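PDB 3LOP: substrate binding periplasmic protein from Ralstonia solanacearum, which binds leucine and probably delivers it, or a similar amino acid, to a transport system as a periplasmic substrate-binding protein. Local coordinates for residues A[48-52]-A[67-72]; A[56-62]-A[84-89]. All blocks are in the same frame, centred on the assembly; numbering follows the deposited sequence.

Overall arrangement
The N-terminal half of the chain starts with strand 6-12 and helix 19-38, then enters strand 47-53. Contact 1 closes a short loop: helix 58-71 turns back so that its C-terminal end, 67-72, packs against 48-52. Contact 2 starts inside that loop, at 56-62, and is closed only after strand 74-78, by 84-89, so the two contacts cross along the chain. They share helix 58-71 at its two ends, with centres about 16 Å apart. Contact 1 ties the helix to edge strand 47-53 of the five-stranded parallel sheet; contact 2 ties it to helix 83-91 beside the leucine pocket.

Contact 1 of 2, residues A[48-52]-A[67-72]. With EDO (1,2-ethanediol), chain C.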
ATOM      1  N   ARG A  48      12.575  -1.075 -18.735  1.00  5.62           N
ATOM      2  CA  ARG A  48      11.490  -1.951 -19.148  1.00  6.92           C
ATOM      3  C   ARG A  48      10.847  -2.552 -17.912  1.00  6.18           C
ATOM      4  O   ARG A  48      11.519  -3.203 -17.113  1.00  7.80           O
ATOM      5  CB  ARG A  48      12.000  -3.085 -20.044  1.00  7.85           C
ATOM      6  CG  ARG A  48      10.881  -4.016 -20.502  1.00 11.69           C
ATOM      7  CD  ARG A  48      11.378  -5.227 -21.277  1.00 13.95           C
ATOM      8  NE  ARG A  48      12.178  -6.127 -20.452  1.00 16.21           N
ATOM      9  CZ  ARG A  48      12.364  -7.415 -20.720  1.00 17.00           C
ATOM     10  NH1 ARG A  48      11.804  -7.958 -21.792  1.00 18.87           N
ATOM     11  NH2 ARG A  48      13.110  -8.161 -19.917  1.00 16.83           N
ATOM     12  N   LEU A  49       9.551  -2.317 -17.752  1.00  4.92           N
ATOM     13  CA  LEU A  49       8.813  -2.867 -16.622  1.00  5.22           C
ATOM     14  C   LEU A  49       8.010  -4.057 -17.112  1.00  5.29           C
ATOM     15  O   LEU A  49       7.223  -3.938 -18.051  1.00  5.99           O
ATOM     16  CB  LEU A  49       7.865  -1.822 -16.030  1.00  6.43           C
ATOM     17  CG  LEU A  49       6.875  -2.349 -14.983  1.00  6.93           C
ATOM     18  CD1 LEU A  49       7.624  -2.889 -13.771  1.00  7.05           C
ATOM     19  CD2 LEU A  49       5.936  -1.227 -14.565  1.00  7.06           C
ATOM     20  N   VAL A  50       8.225  -5.207 -16.482  1.00  4.70           N
ATOM     21  CA  VAL A  50       7.516  -6.427 -16.837  1.00  4.98           C
ATOM     22  C   VAL A  50       6.634  -6.789 -15.648  1.00  4.54           C
ATOM     23  O   VAL A  50       7.112  -6.892 -14.519  1.00  5.98           O
ATOM     24  CB  VAL A  50       8.501  -7.584 -17.118  1.00  6.59           C
ATOM     25  CG1 VAL A  50       7.742  -8.816 -17.589  1.00  6.84           C
ATOM     26  CG2 VAL A  50       9.519  -7.160 -18.167  1.00  7.62           C
ATOM     27  N   ALA A  51       5.345  -6.977 -15.900  1.00  3.93           N
ATOM     28  CA  ALA A  51       4.414  -7.314 -14.832  1.00  4.66           C
ATOM     29  C   ALA A  51       3.741  -8.654 -15.085  1.00  4.07           C
ATOM     30  O   ALA A  51       3.665  -9.113 -16.224  1.00  4.01           O
ATOM     31  CB  ALA A  51       3.357  -6.219 -14.701  1.00  6.58           C
ATOM     32  N   ARG A  52       3.271  -9.289 -14.016  1.00  4.54           N
ATOM     33  CA  ARG A  52       2.581 -10.564 -14.147  1.00  3.40           C
ATOM     34  C   ARG A  52       1.521 -10.684 -13.068  1.00  3.30           C
ATOM     35  O   ARG A  52       1.750 -10.370 -11.899  1.00  3.48           O
ATOM     36  CB  ARG A  52       3.554 -11.744 -14.063  1.00  3.60           C
ATOM     37  CG  ARG A  52       2.928 -13.076 -14.490  1.00  5.26           C
ATOM     38  CD  ARG A  52       3.993 -14.117 -14.785  1.00  4.87           C
ATOM     39  NE  ARG A  52       4.832 -13.693 -15.901  1.00  5.24           N
ATOM     40  CZ  ARG A  52       5.979 -14.271 -16.236  1.00  7.31           C
ATOM     41  NH1 ARG A  52       6.427 -15.307 -15.545  1.00  7.00           N
ATOM     42  NH2 ARG A  52       6.692 -13.792 -17.246  1.00 10.24           N
ATOM     43  N   ASP A  67      10.197 -17.080 -11.609  1.00  6.72           N
ATOM     44  CA  ASP A  67      10.241 -17.169 -13.067  1.00  8.54           C
ATOM     45  C   ASP A  67      10.762 -15.886 -13.708  1.00  7.99           C
ATOM     46  O   ASP A  67      11.658 -15.927 -14.555  1.00  8.28           O
ATOM     47  CB  ASP A  67       8.848 -17.468 -13.642  1.00  9.86           C
ATOM     48  CG  ASP A  67       8.341 -18.847 -13.291  1.00 16.96           C
ATOM     49  OD1 ASP A  67       9.162 -19.763 -13.074  1.00 19.93           O
ATOM     50  OD2 ASP A  67       7.098 -19.029 -13.244  1.00 20.09           O
HETATM   51  N   MSE A  68      10.209 -14.742 -13.318  1.00  6.02           N
HETATM   52  CA  MSE A  68      10.641 -13.477 -13.893  1.00  6.78           C
HETATM   53  C   MSE A  68      12.090 -13.113 -13.543  1.00  6.62           C
HETATM   54  O   MSE A  68      12.798 -12.508 -14.349  1.00  5.79           O
HETATM   55  CB  MSE A  68       9.680 -12.332 -13.489  1.00  9.59           C
HETATM   56  CG  MSE A  68       8.538 -12.074 -14.525  1.00  9.60           C
HETATM   57 SE   MSE A  68       7.294 -10.650 -14.115  1.00 21.46          SE
HETATM   58  CE  MSE A  68       6.860 -11.453 -12.583  1.00  1.00           C
ATOM     59  N   ALA A  69      12.537 -13.493 -12.351  1.00  6.46           N
ATOM     60  CA  ALA A  69      13.903 -13.185 -11.938  1.00  8.64           C
ATOM     61  C   ALA A  69      14.922 -13.910 -12.807  1.00 11.01           C
ATOM     62  O   ALA A  69      16.053 -13.455 -12.972  1.00 12.62           O
ATOM     63  CB  ALA A  69      14.110 -13.564 -10.478  1.00  9.23           C
ATOM     64  N   ARG A  70      14.513 -15.042 -13.366  1.00  9.48           N
ATOM     65  CA  ARG A  70      15.401 -15.842 -14.197  1.00 11.02           C
ATOM     66  C   ARG A  70      15.359 -15.503 -15.679  1.00 11.63           C
ATOM     67  O   ARG A  70      16.385 -15.544 -16.359  1.00 13.55           O
ATOM     68  CB  ARG A  70      15.078 -17.321 -14.006  1.00 12.14           C
ATOM     69  CG  ARG A  70      15.275 -17.792 -12.579  1.00 12.13           C
ATOM     70  CD  ARG A  70      14.964 -19.263 -12.425  1.00 12.54           C
ATOM     71  NE  ARG A  70      15.215 -19.715 -11.061  1.00 13.01           N
ATOM     72  CZ  ARG A  70      15.146 -20.981 -10.667  1.00 14.35           C
ATOM     73  NH1 ARG A  70      14.831 -21.933 -11.537  1.00 15.37           N
ATOM     74  NH2 ARG A  70      15.402 -21.295  -9.406  1.00 15.61           N
ATOM     75  N   VAL A  71      14.177 -15.162 -16.176  1.00 10.22           N
ATOM     76  CA  VAL A  71      14.004 -14.860 -17.592  1.00 12.29           C
ATOM     77  C   VAL A  71      14.112 -13.391 -17.993  1.00 12.24           C
ATOM     78  O   VAL A  71      14.642 -13.075 -19.060  1.00 13.62           O
ATOM     79  CB  VAL A  71      12.640 -15.393 -18.091  1.00 12.71           C
ATOM     80  CG1 VAL A  71      12.442 -15.035 -19.558  1.00 15.13           C
ATOM     81  CG2 VAL A  71      12.569 -16.899 -17.895  1.00 13.28           C
ATOM     82  N   ASP A  72      13.623 -12.492 -17.147  1.00 12.12           N
ATOM     83  CA  ASP A  72      13.645 -11.073 -17.486  1.00 13.32           C
ATOM     84  C   ASP A  72      14.862 -10.253 -17.061  1.00 14.96           C
ATOM     85  O   ASP A  72      14.901  -9.045 -17.293  1.00 15.20           O
ATOM     86  CB  ASP A  72      12.369 -10.413 -16.962  1.00 15.08           C
ATOM     87  CG  ASP A  72      11.120 -10.979 -17.613  1.00 17.37           C
ATOM     88  OD1 ASP A  72      11.039 -10.948 -18.858  1.00 19.94           O
ATOM     89  OD2 ASP A  72      10.226 -11.456 -16.885  1.00 19.82           O
TER
HETATM   90  C1  EDO C 401       8.152   1.157 -18.978  1.00 12.55           C
HETATM   91  O1  EDO C 401       6.821   1.034 -18.473  1.00 11.87           O
HETATM   92  C2  EDO C 401       8.287   0.355 -20.266  1.00 11.95           C
HETATM   93  O2  EDO C 401       8.204  -1.036 -19.965  1.00 10.28           O
HETATM   94  O   HOH W   1      14.531 -10.700 -20.957  1.00 29.66           O
HETATM   95  O   HOH W   2       5.023 -17.188 -13.686  1.00  9.48           O
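Helix 67-71 runs back against strand 48-52 at 148°, axes 10.5 Å apart, as in a beta-alpha-beta crossover. The charges of Asp67 and Arg52 are joined through a water that accepts from Arg52 NH1 (3.0 Å) and donates to Asp67 OD2 (2.8 Å), while NH1 and OD2 stay 4.4 Å apart, beyond a salt bridge; Arg52 NH1 also touches Asp67 CB (3.8 Å). Met68, a selenomethionine, supplies the apolar part. Its SE lies 4.0 Å from Val50 CG1, its CE 3.6 Å from Arg52 CB, and its CG sits over one face of the Arg52 guanidinium. Val71 joins through its backbone, a water linking its O (3.0 Å) to Arg48 NH2 (3.1 Å). Asp72, just past the helix, comes nearest in backbone, its CA 7.7 Å from Val50 CA. Arg48 NH2 makes a weak hydrogen bond to Asp72 O (3.3 Å) and a long salt bridge to Asp72 OD1 (3.6 Å), with OD1 well out of the guanidinium plane; Arg48 NE is held by Ser7. At the strand's outer edge an ethanediol, probably from the crystallisation liquor, accepts from Leu49 N (N to O2 2.9 Å). Strand 47-53 edges the parallel sheet beside strand 6-12, where Ile9 also meets Met68 and Asp72. Val50 points toward helix 58-71 and Leu49 packs on helix 19-38, one on each sheet face.

Contact 2 of 2, residues A[56-62]-A[84-89]; sequences QKIEQTV and ANVEAL
Helices 58-62 and 84-89 cross at -47°, running roughly the same way, with axes 8.6 Å apart. Gln56 has left-handed backbone angles (60/19), Lys57 is extended (-82/122) at the N-cap position, and helix 58-62 follows; 84-89 is helical throughout. In register, Ile58 CA lies 4.7 Å from Asn85 CA, and Val62 CA 5.8 Å from Leu89 CA.

Apolar packing lines this interface. Ile58, with chi1 m and chi2 t, sets CD1 3.6 Å from Ala84 CB and CG2 3.4 Å from Ala88 CB; the two alanines, one turn apart, point toward 56-62 and let the helices come close. Val62 (chi1 t) adds CG2 at 4.0 Å from Ala88 CB. Leu89 (chi1 m, chi2 t) extends the contact, its CD1 3.9 Å from Thr61 CG2 and its CD2 4.3 Å from Val62 CG2. The i, i+4 pairs Ile58/Val62 and Ala84/Ala88 and the angle are consistent with ridges-into-grooves packing.

The polar group gathers at the helix start. The amide of Asn85 (chi1 m, chi2 -108° as modelled) swings across; the atom modelled as OD1 is 2.9 Å from Thr61 OG1 and 3.1 Å from Gln56 O. Thr61, also chi1 m, points toward the other helix. The backbone bond from Thr61 N to Lys57 O (3.0 Å) opens the helix, and Gln56 O accepts a hydrogen bond from Arg180.

In this lobe of the periplasmic binding protein, the Gln56 side chain is about 5 Å from the bound leucine (nearest atoms), and Val81, Gly82 and Thr83 line its pocket. Val62 and Leu89 meet Val94, wedging helix 58-71 against the helices after strand 74-78.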
ATOM      1  N   GLN A  56      -3.247 -12.461  -6.493  1.00  5.96           N
ATOM      2  CA  GLN A  56      -2.974 -12.388  -5.058  1.00  5.82           C
ATOM      3  C   GLN A  56      -2.882 -13.779  -4.431  1.00  6.56           C
ATOM      4  O   GLN A  56      -3.019 -13.937  -3.219  1.00  6.19           O
ATOM      5  CB  GLN A  56      -4.000 -11.543  -4.288  1.00  6.39           C
ATOM      6  CG  GLN A  56      -3.379 -11.021  -2.980  1.00  6.52           C
ATOM      7  CD  GLN A  56      -4.368 -10.447  -1.987  1.00  6.45           C
ATOM      8  OE1 GLN A  56      -5.443 -11.008  -1.755  1.00  9.75           O
ATOM      9  NE2 GLN A  56      -3.993  -9.340  -1.365  1.00  3.83           N
ATOM     10  N   LYS A  57      -2.658 -14.788  -5.265  1.00  6.38           N
ATOM     11  CA  LYS A  57      -2.502 -16.149  -4.769  1.00  6.30           C
ATOM     12  C   LYS A  57      -1.055 -16.258  -4.303  1.00  5.84           C
ATOM     13  O   LYS A  57      -0.126 -16.031  -5.072  1.00  6.32           O
ATOM     14  CB  LYS A  57      -2.789 -17.159  -5.877  1.00  7.68           C
ATOM     15  CG  LYS A  57      -4.244 -17.174  -6.309  1.00 11.08           C
ATOM     16  CD  LYS A  57      -4.491 -18.170  -7.426  1.00 14.04           C
ATOM     17  CE  LYS A  57      -5.966 -18.210  -7.795  1.00 17.66           C
ATOM     18  NZ  LYS A  57      -6.251 -19.215  -8.849  1.00 21.68           N
ATOM     19  N   ILE A  58      -0.871 -16.591  -3.030  1.00  5.98           N
ATOM     20  CA  ILE A  58       0.460 -16.681  -2.444  1.00  5.91           C
ATOM     21  C   ILE A  58       1.461 -17.514  -3.246  1.00  6.35           C
ATOM     22  O   ILE A  58       2.579 -17.061  -3.514  1.00  5.78           O
ATOM     23  CB  ILE A  58       0.373 -17.225  -1.005  1.00  5.82           C
ATOM     24  CG1 ILE A  58      -0.551 -16.324  -0.180  1.00  8.02           C
ATOM     25  CG2 ILE A  58       1.759 -17.265  -0.369  1.00  8.07           C
ATOM     26  CD1 ILE A  58      -0.919 -16.893   1.168  1.00 10.56           C
ATOM     27  N   GLU A  59       1.067 -18.724  -3.630  1.00  6.05           N
ATOM     28  CA  GLU A  59       1.956 -19.591  -4.394  1.00  8.21           C
ATOM     29  C   GLU A  59       2.280 -19.022  -5.770  1.00  6.57           C
ATOM     30  O   GLU A  59       3.376 -19.241  -6.291  1.00  6.94           O
ATOM     31  CB  GLU A  59       1.344 -20.985  -4.559  1.00 11.93           C
ATOM     32  CG  GLU A  59       1.209 -21.776  -3.268  1.00 21.29           C
ATOM     33  CD  GLU A  59       0.788 -23.215  -3.514  1.00 25.84           C
ATOM     34  OE1 GLU A  59       1.540 -23.945  -4.196  1.00 30.18           O
ATOM     35  OE2 GLU A  59      -0.292 -23.618  -3.028  1.00 28.77           O
ATOM     36  N   GLN A  60       1.333 -18.297  -6.359  1.00  5.48           N
ATOM     37  CA  GLN A  60       1.556 -17.722  -7.681  1.00  5.11           C
ATOM     38  C   GLN A  60       2.509 -16.532  -7.609  1.00  4.27           C
ATOM     39  O   GLN A  60       3.251 -16.278  -8.552  1.00  5.40           O
ATOM     40  CB  GLN A  60       0.232 -17.303  -8.321  1.00  4.42           C
ATOM     41  CG  GLN A  60       0.341 -17.068  -9.824  1.00  5.47           C
ATOM     42  CD  GLN A  60       0.841 -18.298 -10.572  1.00  6.49           C
ATOM     43  OE1 GLN A  60       0.238 -19.369 -10.501  1.00  9.44           O
ATOM     44  NE2 GLN A  60       1.948 -18.147 -11.293  1.00  6.28           N
ATOM     45  N   THR A  61       2.495 -15.803  -6.495  1.00  3.99           N
ATOM     46  CA  THR A  61       3.411 -14.676  -6.346  1.00  3.06           C
ATOM     47  C   THR A  61       4.823 -15.262  -6.340  1.00  3.88           C
ATOM     48  O   THR A  61       5.728 -14.760  -7.013  1.00  3.84           O
ATOM     49  CB  THR A  61       3.180 -13.914  -5.019  1.00  3.42           C
ATOM     50  OG1 THR A  61       1.857 -13.361  -5.002  1.00  3.93           O
ATOM     51  CG2 THR A  61       4.200 -12.784  -4.866  1.00  4.19           C
ATOM     52  N   VAL A  62       4.995 -16.336  -5.575  1.00  4.28           N
ATOM     53  CA  VAL A  62       6.284 -17.011  -5.479  1.00  4.44           C
ATOM     54  C   VAL A  62       6.747 -17.490  -6.852  1.00  4.92           C
ATOM     55  O   VAL A  62       7.876 -17.218  -7.258  1.00  5.67           O
ATOM     56  CB  VAL A  62       6.209 -18.218  -4.515  1.00  4.88           C
ATOM     57  CG1 VAL A  62       7.464 -19.067  -4.633  1.00  6.21           C
ATOM     58  CG2 VAL A  62       6.045 -17.728  -3.081  1.00  4.65           C
ATOM     59  N   ALA A  84       0.653 -11.640   3.214  1.00  3.14           N
ATOM     60  CA  ALA A  84       0.953 -13.067   3.120  1.00  3.46           C
ATOM     61  C   ALA A  84       1.820 -13.372   1.903  1.00  3.96           C
ATOM     62  O   ALA A  84       2.700 -14.231   1.957  1.00  5.22           O
ATOM     63  CB  ALA A  84      -0.344 -13.882   3.054  1.00  3.24           C
ATOM     64  N   ASN A  85       1.575 -12.660   0.809  1.00  4.37           N
ATOM     65  CA  ASN A  85       2.329 -12.869  -0.419  1.00  3.92           C
ATOM     66  C   ASN A  85       3.795 -12.490  -0.254  1.00  3.67           C
ATOM     67  O   ASN A  85       4.684 -13.243  -0.641  1.00  3.45           O
ATOM     68  CB  ASN A  85       1.697 -12.069  -1.562  1.00  3.75           C
ATOM     69  CG  ASN A  85       0.262 -12.487  -1.836  1.00  4.96           C
ATOM     70  OD1 ASN A  85      -0.034 -13.129  -2.848  1.00  6.38           O
ATOM     71  ND2 ASN A  85      -0.635 -12.133  -0.927  1.00  2.16           N
ATOM     72  N   VAL A  86       4.053 -11.325   0.328  1.00  4.14           N
ATOM     73  CA  VAL A  86       5.427 -10.898   0.523  1.00  4.45           C
ATOM     74  C   VAL A  86       6.124 -11.774   1.558  1.00  4.44           C
ATOM     75  O   VAL A  86       7.288 -12.124   1.390  1.00  4.20           O
ATOM     76  CB  VAL A  86       5.508  -9.428   0.967  1.00  5.30           C
ATOM     77  CG1 VAL A  86       6.963  -9.040   1.201  1.00  4.93           C
ATOM     78  CG2 VAL A  86       4.890  -8.534  -0.098  1.00  7.62           C
ATOM     79  N   GLU A  87       5.417 -12.133   2.625  1.00  5.13           N
ATOM     80  CA  GLU A  87       6.027 -12.973   3.649  1.00  5.13           C
ATOM     81  C   GLU A  87       6.429 -14.329   3.072  1.00  5.62           C
ATOM     82  O   GLU A  87       7.398 -14.935   3.532  1.00  6.54           O
ATOM     83  CB  GLU A  87       5.088 -13.130   4.854  1.00  6.20           C
ATOM     84  CG  GLU A  87       4.854 -11.809   5.587  1.00  7.95           C
ATOM     85  CD  GLU A  87       4.068 -11.953   6.878  1.00  9.56           C
ATOM     86  OE1 GLU A  87       3.319 -12.940   7.026  1.00 10.65           O
ATOM     87  OE2 GLU A  87       4.185 -11.059   7.745  1.00  9.87           O
ATOM     88  N   ALA A  88       5.705 -14.796   2.057  1.00  4.92           N
ATOM     89  CA  ALA A  88       6.046 -16.068   1.422  1.00  5.02           C
ATOM     90  C   ALA A  88       7.333 -15.885   0.614  1.00  6.00           C
ATOM     91  O   ALA A  88       8.203 -16.756   0.605  1.00  7.27           O
ATOM     92  CB  ALA A  88       4.909 -16.537   0.516  1.00  5.11           C
ATOM     93  N   LEU A  89       7.463 -14.749  -0.065  1.00  5.59           N
ATOM     94  CA  LEU A  89       8.676 -14.488  -0.837  1.00  5.39           C
ATOM     95  C   LEU A  89       9.883 -14.482   0.093  1.00  6.40           C
ATOM     96  O   LEU A  89      10.964 -14.940  -0.275  1.00  8.63           O
ATOM     97  CB  LEU A  89       8.592 -13.138  -1.554  1.00  5.19           C
ATOM     98  CG  LEU A  89       7.591 -13.013  -2.703  1.00  5.72           C
ATOM     99  CD1 LEU A  89       7.561 -11.573  -3.203  1.00  7.05           C
ATOM    100  CD2 LEU A  89       7.981 -13.958  -3.826  1.00  7.55           C
TER